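Local coordinates for protein bacteriohemerythrin (Methylococcus capsulatus, PDB 4XPX) that binds oxygen at a site containing two iron atoms and may store it or deliver it to oxygen-requiring enzymes, at residues R40-I51 / L90-V101. Residues are numbered along the deposited sequence; the frame is centred on the assembly and turned at random.
Sequences RSEIGKQLDALI and LQKKFHAGEAEV
Arg40 lies flat on the ring of Phe94 where two antiparallel helices of the hemerythrin four-helix bundle, 40-67 and 73-95, pack together at the bundle end remote from the irons. The guanidinium is nearly parallel to the ring, planes 6° apart, and Arg40 CZ sits 3.9 Å from the Phe94 ring centroid in a cation-pi stack. A chi1 of -157° turns the Arg40 chain away from its own amide nitrogen, and extended to NE it reaches across to the helix end, where a Schellman motif at Gly97 closes the last turn. Both terminal nitrogens converge on one carbonyl: Arg40 NH2 meets Phe94 O at 2.8 Å, in the carbonyl plane, while NH1 makes a longer, more bent bond. Gly97 N also donates to Phe94 O, which thus takes three bonds. NH2 adds a weak bond to Ala99 O, and Arg40 NE donates to Glu100 OE1 on its syn lone pair at 2.8 Å, the hydrogen bond of a salt bridge, so every guanidinium nitrogen has an acceptor.

The same Phe94 ring fits as a knob into the hole formed by Arg40, Ile43, Gly44 and Leu47, its CE2 3.5 Å from Gly44 CA. Leu47 CD2 also touches Val101 CG2, and Ile43 CG2 packs on Val101 CB.

One turn on from Gly44, Asp48 OD1 accepts two bonds. His95 NE2 donates in the plane of its own ring, almost straight at 174°, to the syn lone pair of OD1; Gln91 NE2 arrives from above the carboxylate plane. Ile51 CD1 lies against Gln91 CG, and a water accepts from Gln91 NE2 at 3.0 Å while donating to Asp48 O at 2.7 Å.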
loop_
_atom_site.group_PDB
_atom_site.type_symbol
_atom_site.label_atom_id
_atom_site.label_comp_id
_atom_site.label_asym_id
_atom_site.label_seq_id
_atom_site.Cartn_x
_atom_site.Cartn_y
_atom_site.Cartn_z
ATOM N N ARG A 40 -21.755 3.103 2.614
ATOM C CA ARG A 40 -20.826 2.670 3.644
ATOM C C ARG A 40 -20.459 1.214 3.511
ATOM O O ARG A 40 -19.277 0.823 3.713
ATOM C CB ARG A 40 -21.315 3.017 5.041
ATOM C CG ARG A 40 -20.189 3.094 6.046
ATOM C CD ARG A 40 -20.696 3.430 7.457
ATOM N NE ARG A 40 -19.673 3.771 8.384
ATOM C CZ ARG A 40 -19.051 2.910 9.144
ATOM N NH1 ARG A 40 -19.237 1.621 9.128
ATOM N NH2 ARG A 40 -18.114 3.344 9.950
ATOM N N SER A 41 -21.380 0.369 3.152
ATOM C CA SER A 41 -21.066 -1.045 2.920
ATOM C C SER A 41 -20.085 -1.216 1.763
ATOM O O SER A 41 -19.105 -2.052 1.882
ATOM C CB SER A 41 -22.322 -1.873 2.586
ATOM O OG SER A 41 -22.100 -3.237 2.296
ATOM N N GLU A 42 -20.247 -0.485 0.708
ATOM C CA GLU A 42 -19.283 -0.554 -0.404
ATOM C C GLU A 42 -17.939 0.010 -0.017
ATOM O O GLU A 42 -16.881 -0.580 -0.425
ATOM C CB GLU A 42 -19.815 0.237 -1.622
ATOM C CG GLU A 42 -21.179 -0.347 -2.172
ATOM C CD GLU A 42 -21.846 0.578 -3.194
ATOM O OE1 GLU A 42 -21.076 1.130 -4.072
ATOM O OE2 GLU A 42 -23.131 0.729 -3.099
ATOM N N ILE A 43 -17.911 1.087 0.751
ATOM C CA ILE A 43 -16.657 1.577 1.264
ATOM C C ILE A 43 -15.961 0.503 2.057
ATOM O O ILE A 43 -14.718 0.253 1.875
ATOM C CB ILE A 43 -16.872 2.848 2.118
ATOM C CG1 ILE A 43 -17.351 4.016 1.222
ATOM C CG2 ILE A 43 -15.617 3.220 2.897
ATOM C CD1 ILE A 43 -17.874 5.234 1.974
ATOM N N GLY A 44 -16.663 -0.152 2.967
ATOM C CA GLY A 44 -16.044 -1.166 3.780
ATOM C C GLY A 44 -15.498 -2.343 3.028
ATOM O O GLY A 44 -14.391 -2.851 3.363
ATOM N N LYS A 45 -16.205 -2.798 2.051
ATOM C CA LYS A 45 -15.753 -3.944 1.251
ATOM C C LYS A 45 -14.483 -3.568 0.537
ATOM O O LYS A 45 -13.507 -4.404 0.461
ATOM C CB LYS A 45 -16.795 -4.384 0.227
ATOM C CG LYS A 45 -18.024 -5.034 0.801
ATOM C CD LYS A 45 -18.940 -5.555 -0.309
ATOM C CE LYS A 45 -20.302 -5.934 0.290
ATOM N NZ LYS A 45 -20.289 -7.069 1.258
ATOM N N GLN A 46 -14.386 -2.391 -0.054
ATOM C CA GLN A 46 -13.234 -1.988 -0.814
ATOM C C GLN A 46 -12.059 -1.691 0.136
ATOM O O GLN A 46 -10.883 -2.048 -0.194
ATOM C CB GLN A 46 -13.542 -0.807 -1.714
ATOM C CG GLN A 46 -12.388 -0.466 -2.671
ATOM C CD GLN A 46 -12.101 -1.567 -3.654
ATOM O OE1 GLN A 46 -13.028 -2.336 -4.034
ATOM N NE2 GLN A 46 -10.872 -1.650 -4.151
ATOM N N LEU A 47 -12.337 -1.100 1.307
ATOM C CA LEU A 47 -11.308 -0.866 2.290
ATOM C C LEU A 47 -10.649 -2.205 2.690
ATOM O O LEU A 47 -9.403 -2.335 2.745
ATOM C CB LEU A 47 -11.944 -0.229 3.537
ATOM C CG LEU A 47 -11.025 -0.016 4.728
ATOM C CD1 LEU A 47 -10.003 1.032 4.444
ATOM C CD2 LEU A 47 -11.847 0.260 6.005
ATOM N N ASP A 48 -11.494 -3.158 3.025
ATOM C CA ASP A 48 -10.952 -4.448 3.484
ATOM C C ASP A 48 -10.158 -5.143 2.378
ATOM O O ASP A 48 -9.104 -5.711 2.647
ATOM C CB ASP A 48 -12.054 -5.331 3.992
ATOM C CG ASP A 48 -12.687 -4.860 5.303
ATOM O OD1 ASP A 48 -12.165 -4.006 5.997
ATOM O OD2 ASP A 48 -13.820 -5.406 5.632
ATOM N N ALA A 49 -10.640 -5.107 1.165
ATOM C CA ALA A 49 -9.919 -5.724 0.040
ATOM C C ALA A 49 -8.560 -5.080 -0.157
ATOM O O ALA A 49 -7.554 -5.754 -0.383
ATOM C CB ALA A 49 -10.770 -5.656 -1.241
ATOM N N LEU A 50 -8.527 -3.749 -0.129
ATOM C CA LEU A 50 -7.278 -3.006 -0.306
ATOM C C LEU A 50 -6.284 -3.387 0.797
ATOM O O LEU A 50 -5.097 -3.670 0.510
ATOM C CB LEU A 50 -7.557 -1.510 -0.242
ATOM C CG LEU A 50 -6.286 -0.634 -0.156
ATOM C CD1 LEU A 50 -5.430 -0.716 -1.370
ATOM C CD2 LEU A 50 -6.739 0.828 0.103
ATOM N N ILE A 51 -6.712 -3.350 2.050
ATOM C CA ILE A 51 -5.774 -3.586 3.141
ATOM C C ILE A 51 -5.268 -5.005 3.074
ATOM O O ILE A 51 -4.072 -5.277 3.302
ATOM C CB ILE A 51 -6.435 -3.251 4.485
ATOM C CG1 ILE A 51 -6.589 -1.722 4.604
ATOM C CG2 ILE A 51 -5.615 -3.805 5.635
ATOM C CD1 ILE A 51 -7.411 -1.233 5.706
ATOM N N LEU A 90 -7.587 1.710 11.748
ATOM C CA LEU A 90 -8.653 2.291 10.967
ATOM C C LEU A 90 -9.734 1.244 10.750
ATOM O O LEU A 90 -10.947 1.618 10.897
ATOM C CB LEU A 90 -8.097 2.743 9.609
ATOM C CG LEU A 90 -9.134 3.102 8.615
ATOM C CD1 LEU A 90 -9.862 4.320 9.100
ATOM C CD2 LEU A 90 -8.420 3.440 7.301
ATOM N N GLN A 91 -9.406 0.035 10.392
ATOM C CA GLN A 91 -10.429 -0.979 10.223
ATOM C C GLN A 91 -11.184 -1.188 11.511
ATOM O O GLN A 91 -12.462 -1.347 11.478
ATOM C CB GLN A 91 -9.828 -2.308 9.770
ATOM C CG GLN A 91 -9.415 -2.298 8.288
ATOM C CD GLN A 91 -8.827 -3.614 7.920
ATOM O OE1 GLN A 91 -7.780 -3.990 8.530
ATOM N NE2 GLN A 91 -9.327 -4.249 6.932
ATOM N N LYS A 92 -10.522 -1.265 12.633
ATOM C CA LYS A 92 -11.218 -1.499 13.899
ATOM C C LYS A 92 -12.209 -0.362 14.094
ATOM O O LYS A 92 -13.402 -0.621 14.453
ATOM C CB LYS A 92 -10.219 -1.585 15.028
ATOM C CG LYS A 92 -9.446 -3.006 14.983
ATOM C CD LYS A 92 -8.201 -2.961 15.890
ATOM C CE LYS A 92 -7.312 -4.065 15.485
ATOM N NZ LYS A 92 -6.010 -3.833 16.341
ATOM N N LYS A 93 -11.807 0.845 13.972
ATOM C CA LYS A 93 -12.700 1.984 14.223
ATOM C C LYS A 93 -13.788 2.065 13.176
ATOM O O LYS A 93 -14.995 2.303 13.559
ATOM C CB LYS A 93 -11.939 3.305 14.326
ATOM C CG LYS A 93 -11.073 3.365 15.521
ATOM C CD LYS A 93 -10.089 4.488 15.353
ATOM C CE LYS A 93 -9.399 5.000 16.614
ATOM N NZ LYS A 93 -8.813 3.910 17.449
ATOM N N PHE A 94 -13.502 1.823 11.903
ATOM C CA PHE A 94 -14.508 1.892 10.871
ATOM C C PHE A 94 -15.584 0.796 11.115
ATOM O O PHE A 94 -16.791 1.076 11.057
ATOM C CB PHE A 94 -13.855 1.710 9.499
ATOM C CG PHE A 94 -14.876 1.622 8.406
ATOM C CD1 PHE A 94 -15.445 2.747 7.846
ATOM C CD2 PHE A 94 -15.318 0.395 7.955
ATOM C CE1 PHE A 94 -16.364 2.631 6.861
ATOM C CE2 PHE A 94 -16.290 0.257 6.985
ATOM C CZ PHE A 94 -16.797 1.443 6.427
ATOM N N HIS A 95 -15.126 -0.426 11.373
ATOM C CA HIS A 95 -16.044 -1.510 11.560
ATOM C C HIS A 95 -16.756 -1.444 12.875
ATOM O O HIS A 95 -17.860 -2.108 13.001
ATOM C CB HIS A 95 -15.411 -2.864 11.316
ATOM C CG HIS A 95 -15.016 -3.085 9.886
ATOM N ND1 HIS A 95 -15.939 -3.104 8.861
ATOM C CD2 HIS A 95 -13.788 -3.341 9.318
ATOM C CE1 HIS A 95 -15.264 -3.358 7.708
ATOM N NE2 HIS A 95 -13.972 -3.501 7.963
ATOM N N ALA A 96 -16.378 -0.620 13.777
ATOM C CA ALA A 96 -17.123 -0.322 15.030
ATOM C C ALA A 96 -18.056 0.819 14.839
ATOM O O ALA A 96 -18.825 1.151 15.764
ATOM C CB ALA A 96 -16.181 -0.055 16.155
ATOM N N GLY A 97 -18.065 1.493 13.680
ATOM C CA GLY A 97 -18.887 2.675 13.496
ATOM C C GLY A 97 -18.335 3.886 14.150
ATOM O O GLY A 97 -19.087 4.925 14.230
ATOM N N GLU A 98 -17.076 3.888 14.598
ATOM C CA GLU A 98 -16.486 4.966 15.341
ATOM C C GLU A 98 -15.695 5.964 14.498
ATOM O O GLU A 98 -15.427 7.109 14.968
ATOM C CB GLU A 98 -15.527 4.434 16.402
ATOM C CG GLU A 98 -16.201 3.567 17.445
ATOM C CD GLU A 98 -15.176 2.758 18.254
ATOM O OE1 GLU A 98 -13.922 2.729 17.990
ATOM O OE2 GLU A 98 -15.605 2.000 19.160
ATOM N N ALA A 99 -15.425 5.594 13.243
ATOM C CA ALA A 99 -14.720 6.487 12.289
ATOM C C ALA A 99 -15.265 6.218 10.940
ATOM O O ALA A 99 -15.716 5.165 10.640
ATOM C CB ALA A 99 -13.238 6.169 12.337
ATOM N N GLU A 100 -15.158 7.239 10.074
ATOM C CA GLU A 100 -15.578 7.137 8.700
ATOM C C GLU A 100 -14.355 7.050 7.812
ATOM O O GLU A 100 -13.257 7.474 8.229
ATOM C CB GLU A 100 -16.397 8.328 8.258
ATOM C CG GLU A 100 -17.717 8.505 9.039
ATOM C CD GLU A 100 -18.574 7.246 9.066
ATOM O OE1 GLU A 100 -18.539 6.297 8.234
ATOM O OE2 GLU A 100 -19.310 7.073 10.070
ATOM N N VAL A 101 -14.520 6.471 6.659
ATOM C CA VAL A 101 -13.517 6.504 5.616
ATOM C C VAL A 101 -13.970 7.536 4.600
ATOM O O VAL A 101 -15.124 7.492 4.147
ATOM C CB VAL A 101 -13.346 5.100 5.051
ATOM C CG1 VAL A 101 -12.618 5.139 3.748
ATOM C CG2 VAL A 101 -12.595 4.254 6.162
HETATM O O HOH W 1 -8.816 -6.649 5.214
#